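Long-range contacts in probable fumarate reductase Ifc3 (Shewanella frigidimarina, PDB 1QO8), which reduces fumarate to succinate in an essentially one-way reaction, using four covalently bound c-type hemes and one FAD per subunit: residues 329-334 with 368-373; 356-361 with 498-503. One frame throughout, in Å; residues are numbered along the deposited sequence.

Interaction 1: residues 329-334 with 368-373; sequences TSSNNI and RILISE. With HEM (protoporphyrin IX containing Fe), chain C.
The guanidinium of R368 is gripped at its edge: the carbonyl oxygens S330 O and N332 O both lie within a few degrees of its plane and converge on the same nitrogen. The motif it meets is an ST turn at the end of strand 329-330, in which S330 OG accepts from N332 N at 2.9 Å. R368 NH1 donates one hydrogen to S330 O (2.9 Å) and the other to N332 O (2.8 Å), both nearly straight. At N332 O the donor sits on a lone pair in the carbonyl plane; at S330 O it comes from above the plane, 55° out of it. A longer, weak bond from NH2 also reaches N332 O, and NH2 has a second partner in E81 O, so one flat group joins this turn of the flavoprotein part to the heme-bearing cytochrome part of the same chain. CB, CG and CD cross T329 obliquely, R368 CD 3.6 Å from the methyl CG2 of T329, and the bend at chi3 (-55°) then swings the guanidinium toward the turn. Further along, L370 CD2 packs on S331 CB, and a water bridges the backbone oxygens S331 O and R368 O. S330 OG is hydrogen-bonded to I498 O, S331 OG to H499 ND1 and N332 ND2 to H499 O, beside the flavin. N333 and I369 line the pocket of one heme. At the far end S372 and E373 probably contribute to the fumarate and succinate site, as in relatives; S372 OG caps T374 N, and E373 forms a salt bridge with R397, the likely proton donor. On the heme itself, I369 CD1 lies 3.6 Å from the propionate carbon CBD, and N333 CG touches CBC, also at 3.6 Å.

Interaction 2: residues 356-361 with 498-503; sequences WVQAHP and IHHTMG. With FAD (flavin-adenine dinucleotide), chain G.
Q358 O is held by two backbone N-H groups, those of H499 and H500, each at 3.0 Å. That shared acceptor marks a classic beta bulge between antiparallel strands 357-360 and 498-501, with H499 and H500 both facing Q358. The two donors differ in approach: H499 N lies in the carbonyl plane of Q358, whereas H500 N comes in 31° above it. Q358 N completes the hydrogen-bonded pair by donating to H500 O at 2.9 Å, nearly along the C=O axis. The bulge shifts the register by one residue and presents two consecutive imidazoles to the FAD. The H499 ring, with CG anti to the backbone N (chi1 -176°), meets the dimethylbenzene end of the flavin, CE1 lying 3.3 Å from C8. Q358 OE1 comes to the edge of this ring near CD2, while Q358 NE2 is taken by N538 OD1 and R539 O. An alanine at H499 would remove the imidazole and would probably cost the flavin this contact, S331 OG its ring-nitrogen partner, and the substrate site a residue that, by similarity, binds fumarate and succinate. Away from the flavin, V357 CG1 packs on I498 CG2 at 3.6 Å. The M502 chain, folded at chi2 and chi3, brings its methyl CE to 3.5 Å from Q358 CB. W356 stacks on Y537 and packs against L516 of the second subunit. On the ribityl side, H500 CE1 points its ring edge at FAD O3', 3.0 Å away.

How the interactions relate
From the N terminus the chain passes through the heme-bearing part before reaching strand 329-330, then segment 356-361, at the start of strand 357-364, and only then residues 368-373, where interaction 1 closes a loop of 33 residues. Interaction 2 closes after 136 intervening residues, when 498-503, within strand 489-505, comes back alongside. The two loops therefore cross, since 356-361 falls inside the first and 498-503 outside it. Strand 489-505 joins them, pairing with 329-330 in parallel and with 357-364 antiparallel in one mixed sheet; T329 O and I498 N probably hydrogen-bond there. L370 also packs against H360. Together the contacts tie the heme nearest the flavin to the FAD and the probable substrate site.

Interaction 1: residues 329-334 with 368-373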
loop_
_atom_site.group_PDB
_atom_site.type_symbol
_atom_site.label_atom_id
_atom_site.label_comp_id
_atom_site.label_asym_id
_atom_site.label_seq_id
_atom_site.Cartn_x
_atom_site.Cartn_y
_atom_site.Cartn_z
ATOM N N THR A 329 2.040 16.338 12.155
ATOM C CA THR A 329 2.204 15.730 13.436
ATOM C C THR A 329 1.248 14.523 13.587
ATOM O O THR A 329 0.832 13.972 12.583
ATOM C CB THR A 329 1.700 16.630 14.616
ATOM O OG1 THR A 329 1.249 17.911 14.271
ATOM C CG2 THR A 329 2.623 16.418 15.742
ATOM N N SER A 330 0.738 14.256 14.814
ATOM C CA SER A 330 -0.260 13.182 14.893
ATOM C C SER A 330 -0.911 13.471 16.218
ATOM O O SER A 330 -0.182 13.997 17.075
ATOM C CB SER A 330 0.462 11.758 15.009
ATOM O OG SER A 330 -0.699 10.873 15.325
ATOM N N SER A 331 -2.122 13.095 16.477
ATOM C CA SER A 331 -2.661 13.229 17.794
ATOM C C SER A 331 -2.458 11.924 18.601
ATOM O O SER A 331 -3.129 11.808 19.586
ATOM C CB SER A 331 -4.161 13.375 17.486
ATOM O OG SER A 331 -4.358 12.143 16.775
ATOM N N ASN A 332 -1.869 10.869 18.027
ATOM C CA ASN A 332 -1.880 9.536 18.589
ATOM C C ASN A 332 -1.021 9.354 19.827
ATOM O O ASN A 332 0.013 9.982 19.953
ATOM C CB ASN A 332 -1.312 8.502 17.571
ATOM C CG ASN A 332 -2.343 8.298 16.449
ATOM O OD1 ASN A 332 -2.393 7.199 15.927
ATOM N ND2 ASN A 332 -3.237 9.282 16.239
ATOM N N ASN A 333 -1.322 8.292 20.585
ATOM C CA ASN A 333 -0.250 7.819 21.508
ATOM C C ASN A 333 0.917 7.256 20.703
ATOM O O ASN A 333 0.772 6.772 19.541
ATOM C CB ASN A 333 -0.924 6.729 22.337
ATOM C CG ASN A 333 -0.125 6.301 23.555
ATOM O OD1 ASN A 333 1.079 6.671 23.636
ATOM N ND2 ASN A 333 -0.886 5.706 24.452
ATOM N N ILE A 334 2.140 7.262 21.236
ATOM C CA ILE A 334 3.349 6.788 20.640
ATOM C C ILE A 334 3.389 5.244 20.474
ATOM O O ILE A 334 4.166 4.769 19.658
ATOM C CB ILE A 334 4.606 7.204 21.450
ATOM C CG1 ILE A 334 4.487 6.607 22.863
ATOM C CG2 ILE A 334 4.671 8.756 21.465
ATOM C CD1 ILE A 334 5.755 6.767 23.679
ATOM N N ARG A 368 0.114 17.630 21.822
ATOM C CA ARG A 368 -0.439 17.017 20.609
ATOM C C ARG A 368 -1.877 16.675 20.757
ATOM O O ARG A 368 -2.386 15.553 20.656
ATOM C CB ARG A 368 0.425 15.859 20.079
ATOM C CG ARG A 368 1.837 16.301 19.689
ATOM C CD ARG A 368 2.723 15.140 19.128
ATOM N NE ARG A 368 2.811 14.007 20.043
ATOM C CZ ARG A 368 2.104 12.896 20.087
ATOM N NH1 ARG A 368 1.101 12.495 19.253
ATOM N NH2 ARG A 368 2.444 12.021 21.077
ATOM N N ILE A 369 -2.683 17.702 21.008
ATOM C CA ILE A 369 -4.122 17.505 21.235
ATOM C C ILE A 369 -4.852 18.253 20.099
ATOM O O ILE A 369 -4.283 19.247 19.625
ATOM C CB ILE A 369 -4.268 18.226 22.599
ATOM C CG1 ILE A 369 -3.995 17.205 23.713
ATOM C CG2 ILE A 369 -5.560 19.010 22.759
ATOM C CD1 ILE A 369 -3.915 17.867 25.069
ATOM N N LEU A 370 -5.997 17.848 19.679
ATOM C CA LEU A 370 -6.865 18.416 18.688
ATOM C C LEU A 370 -7.231 19.883 19.086
ATOM O O LEU A 370 -7.644 20.078 20.245
ATOM C CB LEU A 370 -8.146 17.612 18.519
ATOM C CG LEU A 370 -8.192 16.156 18.031
ATOM C CD1 LEU A 370 -9.424 15.872 17.145
ATOM C CD2 LEU A 370 -7.010 15.649 17.239
ATOM N N ILE A 371 -6.864 20.875 18.320
ATOM C CA ILE A 371 -7.536 22.211 18.495
ATOM C C ILE A 371 -8.764 22.181 17.616
ATOM O O ILE A 371 -8.709 22.033 16.404
ATOM C CB ILE A 371 -6.559 23.348 18.260
ATOM C CG1 ILE A 371 -5.528 23.308 19.413
ATOM C CG2 ILE A 371 -7.283 24.715 18.377
ATOM C CD1 ILE A 371 -4.233 22.773 18.890
ATOM N N SER A 372 -9.927 22.132 18.248
ATOM C CA SER A 372 -11.195 22.121 17.626
ATOM C C SER A 372 -11.367 23.262 16.580
ATOM O O SER A 372 -10.952 24.409 16.753
ATOM C CB SER A 372 -12.287 22.359 18.707
ATOM O OG SER A 372 -13.503 22.286 17.979
ATOM N N GLU A 373 -11.983 22.915 15.486
ATOM C CA GLU A 373 -12.324 23.890 14.398
ATOM C C GLU A 373 -13.265 24.949 14.917
ATOM O O GLU A 373 -13.168 26.106 14.472
ATOM C CB GLU A 373 -12.820 23.091 13.201
ATOM C CG GLU A 373 -14.249 22.587 13.385
ATOM C CD GLU A 373 -14.588 21.626 12.251
ATOM O OE1 GLU A 373 -13.689 21.362 11.398
ATOM O OE2 GLU A 373 -15.699 21.110 12.139
HETATM C CHA HEM C . -6.284 15.780 28.453
HETATM C CHB HEM C . -3.118 15.947 32.130
HETATM C CHC HEM C . -0.864 12.239 30.006
HETATM C CHD HEM C . -3.323 12.984 25.892
HETATM C C1A HEM C . -5.716 16.133 29.648
HETATM C C2A HEM C . -6.221 17.011 30.690
HETATM C C3A HEM C . -5.358 17.045 31.695
HETATM C C4A HEM C . -4.228 16.196 31.308
HETATM C CMA HEM C . -5.371 17.836 33.026
HETATM C CAA HEM C . -7.550 17.825 30.563
HETATM C CBA HEM C . -8.758 17.137 31.228
HETATM C CGA HEM C . -9.169 15.930 30.417
HETATM O O1A HEM C . -9.077 14.820 31.041
HETATM O O2A HEM C . -9.561 16.082 29.218
HETATM C C1B HEM C . -2.334 14.814 31.950
HETATM C C2B HEM C . -1.438 14.223 32.935
HETATM C C3B HEM C . -0.862 13.191 32.349
HETATM C C4B HEM C . -1.318 13.085 30.988
HETATM C CMB HEM C . -1.342 14.763 34.353
HETATM C CAB HEM C . 0.099 12.071 32.939
HETATM C CBB HEM C . 0.108 11.799 34.247
HETATM C C1C HEM C . -1.239 12.154 28.686
HETATM C C2C HEM C . -0.769 11.214 27.675
HETATM C C3C HEM C . -1.480 11.409 26.569
HETATM C C4C HEM C . -2.425 12.469 26.827
HETATM C CMC HEM C . 0.380 10.245 27.973
HETATM C CAC HEM C . -1.475 10.669 25.182
HETATM C CBC HEM C . -1.267 9.360 25.073
HETATM C C1D HEM C . -4.377 13.786 26.243
HETATM C C2D HEM C . -5.486 14.155 25.339
HETATM C C3D HEM C . -6.302 14.913 26.053
HETATM C C4D HEM C . -5.769 15.062 27.392
HETATM C CMD HEM C . -5.575 13.695 23.869
HETATM C CAD HEM C . -7.636 15.601 25.590
HETATM C CBD HEM C . -7.451 17.081 25.364
HETATM C CGD HEM C . -8.683 17.932 24.964
HETATM O O1D HEM C . -9.504 17.485 24.140
HETATM O O2D HEM C . -8.826 19.062 25.472
HETATM N NA HEM C . -4.514 15.600 30.108
HETATM N NB HEM C . -2.212 14.118 30.765
HETATM N NC HEM C . -2.257 12.900 28.131
HETATM N ND HEM C . -4.571 14.352 27.471
HETATM FE FE HEM C . -3.433 14.174 29.153
HETATM O O HOH W 1 -4.318 13.943 20.832
#

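Interaction 2: residues 356-361 with 498-503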
loop_
_atom_site.group_PDB
_atom_site.type_symbol
_atom_site.label_atom_id
_atom_site.label_comp_id
_atom_site.label_asym_id
_atom_site.label_seq_id
_atom_site.Cartn_x
_atom_site.Cartn_y
_atom_site.Cartn_z
ATOM N N TRP A 356 -5.008 4.205 3.404
ATOM C CA TRP A 356 -6.011 5.265 3.633
ATOM C C TRP A 356 -5.829 5.843 5.053
ATOM O O TRP A 356 -5.919 5.046 6.003
ATOM C CB TRP A 356 -7.470 4.835 3.333
ATOM C CG TRP A 356 -7.636 4.907 1.834
ATOM C CD1 TRP A 356 -7.448 3.895 0.934
ATOM C CD2 TRP A 356 -7.963 6.060 1.063
ATOM N NE1 TRP A 356 -7.638 4.329 -0.359
ATOM C CE2 TRP A 356 -7.939 5.664 -0.298
ATOM C CE3 TRP A 356 -8.224 7.388 1.400
ATOM C CZ2 TRP A 356 -8.186 6.575 -1.333
ATOM C CZ3 TRP A 356 -8.442 8.291 0.365
ATOM C CH2 TRP A 356 -8.474 7.863 -0.971
ATOM N N VAL A 357 -5.302 7.058 5.116
ATOM C CA VAL A 357 -4.937 7.747 6.349
ATOM C C VAL A 357 -5.725 9.072 6.515
ATOM O O VAL A 357 -5.952 9.924 5.635
ATOM C CB VAL A 357 -3.428 8.015 6.401
ATOM C CG1 VAL A 357 -2.971 8.728 7.684
ATOM C CG2 VAL A 357 -2.667 6.683 6.190
ATOM N N GLN A 358 -6.398 9.091 7.682
ATOM C CA GLN A 358 -7.222 10.257 8.063
ATOM C C GLN A 358 -6.371 11.146 8.960
ATOM O O GLN A 358 -5.648 10.698 9.861
ATOM C CB GLN A 358 -8.517 9.910 8.715
ATOM C CG GLN A 358 -9.264 11.130 9.331
ATOM C CD GLN A 358 -10.369 10.486 10.138
ATOM O OE1 GLN A 358 -10.147 10.038 11.250
ATOM N NE2 GLN A 358 -11.540 10.402 9.528
ATOM N N ALA A 359 -6.541 12.437 8.646
ATOM C CA ALA A 359 -5.819 13.437 9.448
ATOM C C ALA A 359 -6.749 14.466 10.071
ATOM O O ALA A 359 -7.812 14.690 9.544
ATOM C CB ALA A 359 -4.903 14.244 8.521
ATOM N N HIS A 360 -6.196 15.345 10.890
ATOM C CA HIS A 360 -7.003 16.417 11.490
ATOM C C HIS A 360 -6.232 17.672 11.170
ATOM O O HIS A 360 -5.033 17.730 11.310
ATOM C CB HIS A 360 -7.209 16.141 12.987
ATOM C CG HIS A 360 -7.962 17.253 13.649
ATOM N ND1 HIS A 360 -9.258 17.156 14.075
ATOM C CD2 HIS A 360 -7.561 18.509 13.982
ATOM C CE1 HIS A 360 -9.655 18.304 14.608
ATOM N NE2 HIS A 360 -8.616 19.084 14.607
ATOM N N PRO A 361 -6.903 18.722 10.700
ATOM C CA PRO A 361 -6.268 19.950 10.366
ATOM C C PRO A 361 -5.464 20.719 11.343
ATOM O O PRO A 361 -4.529 21.420 10.949
ATOM C CB PRO A 361 -7.377 20.821 9.717
ATOM C CG PRO A 361 -8.623 20.157 10.108
ATOM C CD PRO A 361 -8.401 18.722 10.569
ATOM N N ILE A 498 -1.722 13.403 11.650
ATOM C CA ILE A 498 -2.255 12.051 11.439
ATOM C C ILE A 498 -3.071 11.680 12.635
ATOM O O ILE A 498 -2.708 11.846 13.809
ATOM C CB ILE A 498 -1.081 11.046 11.118
ATOM C CG1 ILE A 498 -0.618 11.568 9.704
ATOM C CG2 ILE A 498 -1.669 9.668 10.900
ATOM C CD1 ILE A 498 0.830 11.301 9.469
ATOM N N HIS A 499 -4.219 11.104 12.461
ATOM C CA HIS A 499 -5.174 10.806 13.468
ATOM C C HIS A 499 -5.650 9.395 13.364
ATOM O O HIS A 499 -5.851 8.871 14.468
ATOM C CB HIS A 499 -6.401 11.808 13.223
ATOM C CG HIS A 499 -7.417 11.624 14.307
ATOM N ND1 HIS A 499 -7.086 12.071 15.576
ATOM C CD2 HIS A 499 -8.656 11.123 14.379
ATOM C CE1 HIS A 499 -8.114 11.819 16.422
ATOM N NE2 HIS A 499 -9.033 11.198 15.722
ATOM N N HIS A 500 -5.873 8.772 12.212
ATOM C CA HIS A 500 -6.491 7.434 12.354
ATOM C C HIS A 500 -6.048 6.764 11.050
ATOM O O HIS A 500 -6.106 7.397 9.994
ATOM C CB HIS A 500 -7.988 7.457 12.450
ATOM C CG HIS A 500 -8.637 6.092 12.594
ATOM N ND1 HIS A 500 -8.847 5.501 13.776
ATOM C CD2 HIS A 500 -9.082 5.218 11.593
ATOM C CE1 HIS A 500 -9.483 4.314 13.606
ATOM N NE2 HIS A 500 -9.576 4.097 12.309
ATOM N N THR A 501 -5.626 5.496 11.072
ATOM C CA THR A 501 -5.408 4.809 9.806
ATOM C C THR A 501 -6.485 3.797 9.523
ATOM O O THR A 501 -6.462 2.726 10.116
ATOM C CB THR A 501 -4.009 4.112 9.836
ATOM O OG1 THR A 501 -3.919 3.234 10.963
ATOM C CG2 THR A 501 -2.978 5.178 10.068
ATOM N N MET A 502 -7.458 4.118 8.678
ATOM C CA MET A 502 -8.543 3.263 8.325
ATOM C C MET A 502 -8.031 1.979 7.660
ATOM O O MET A 502 -8.768 0.984 7.805
ATOM C CB MET A 502 -9.488 3.841 7.197
ATOM C CG MET A 502 -10.375 5.049 7.629
ATOM S SD MET A 502 -9.605 6.622 8.034
ATOM C CE MET A 502 -8.963 7.229 6.475
ATOM N N GLY A 503 -6.951 1.994 6.900
ATOM C CA GLY A 503 -6.562 0.772 6.251
ATOM C C GLY A 503 -5.876 -0.166 7.262
ATOM O O GLY A 503 -5.471 0.293 8.364
HETATM P PA FAD G . -5.266 1.058 20.495
HETATM O O1A FAD G . -6.200 1.596 21.534
HETATM O O2A FAD G . -4.280 1.831 19.978
HETATM O O5B FAD G . -4.382 0.082 21.353
HETATM C C5B FAD G . -3.403 -0.863 20.753
HETATM C C4B FAD G . -2.541 -1.503 21.953
HETATM O O4B FAD G . -1.595 -2.435 21.234
HETATM C C3B FAD G . -1.578 -0.446 22.587
HETATM O O3B FAD G . -1.679 -0.160 23.909
HETATM C C2B FAD G . -0.177 -0.727 21.931
HETATM O O2B FAD G . 0.964 -0.425 22.771
HETATM C C1B FAD G . -0.258 -2.205 21.831
HETATM N N9A FAD G . 0.638 -2.765 20.810
HETATM C C8A FAD G . 0.974 -2.243 19.586
HETATM N N7A FAD G . 1.891 -2.948 18.982
HETATM C C5A FAD G . 2.187 -4.001 19.842
HETATM C C6A FAD G . 3.175 -5.076 19.799
HETATM N N6A FAD G . 3.997 -5.274 18.805
HETATM N N1A FAD G . 3.123 -5.925 20.855
HETATM C C2A FAD G . 2.336 -5.714 21.964
HETATM N N3A FAD G . 1.413 -4.735 22.094
HETATM C C4A FAD G . 1.421 -3.912 21.010
HETATM N N1 FAD G . -12.714 7.092 17.635
HETATM C C2 FAD G . -13.984 7.060 17.937
HETATM O O2 FAD G . -14.825 6.358 17.481
HETATM N N3 FAD G . -14.557 7.920 18.922
HETATM C C4 FAD G . -13.667 8.785 19.549
HETATM O O4 FAD G . -14.084 9.571 20.352
HETATM C C4X FAD G . -12.264 8.842 19.144
HETATM N N5 FAD G . -11.433 9.729 19.712
HETATM C C5X FAD G . -10.114 9.740 19.406
HETATM C C6 FAD G . -9.299 10.682 20.049
HETATM C C7 FAD G . -7.955 10.714 19.767
HETATM C C7M FAD G . -7.018 11.685 20.411
HETATM C C8 FAD G . -7.423 9.742 18.845
HETATM C C8M FAD G . -5.947 9.720 18.584
HETATM C C9 FAD G . -8.213 8.800 18.238
HETATM C C9A FAD G . -9.564 8.761 18.491
HETATM N N10 FAD G . -10.480 7.865 17.905
HETATM C C10 FAD G . -11.790 7.878 18.196
HETATM C "C1'" FAD G . -9.977 6.614 17.255
HETATM C "C2'" FAD G . -10.148 5.404 18.234
HETATM O "O2'" FAD G . -9.762 6.016 19.511
HETATM C "C3'" FAD G . -8.978 4.444 17.906
HETATM O "O3'" FAD G . -9.053 4.001 16.544
HETATM C "C4'" FAD G . -9.315 3.082 18.601
HETATM O "O4'" FAD G . -9.224 3.393 20.024
HETATM C "C5'" FAD G . -8.123 2.119 18.254
HETATM O "O5'" FAD G . -8.302 0.960 19.287
HETATM P P FAD G . -7.439 -0.314 19.246
HETATM O O1P FAD G . -7.976 -1.166 20.373
HETATM O O2P FAD G . -7.526 -0.732 17.919
HETATM O O3P FAD G . -6.090 0.191 19.404
#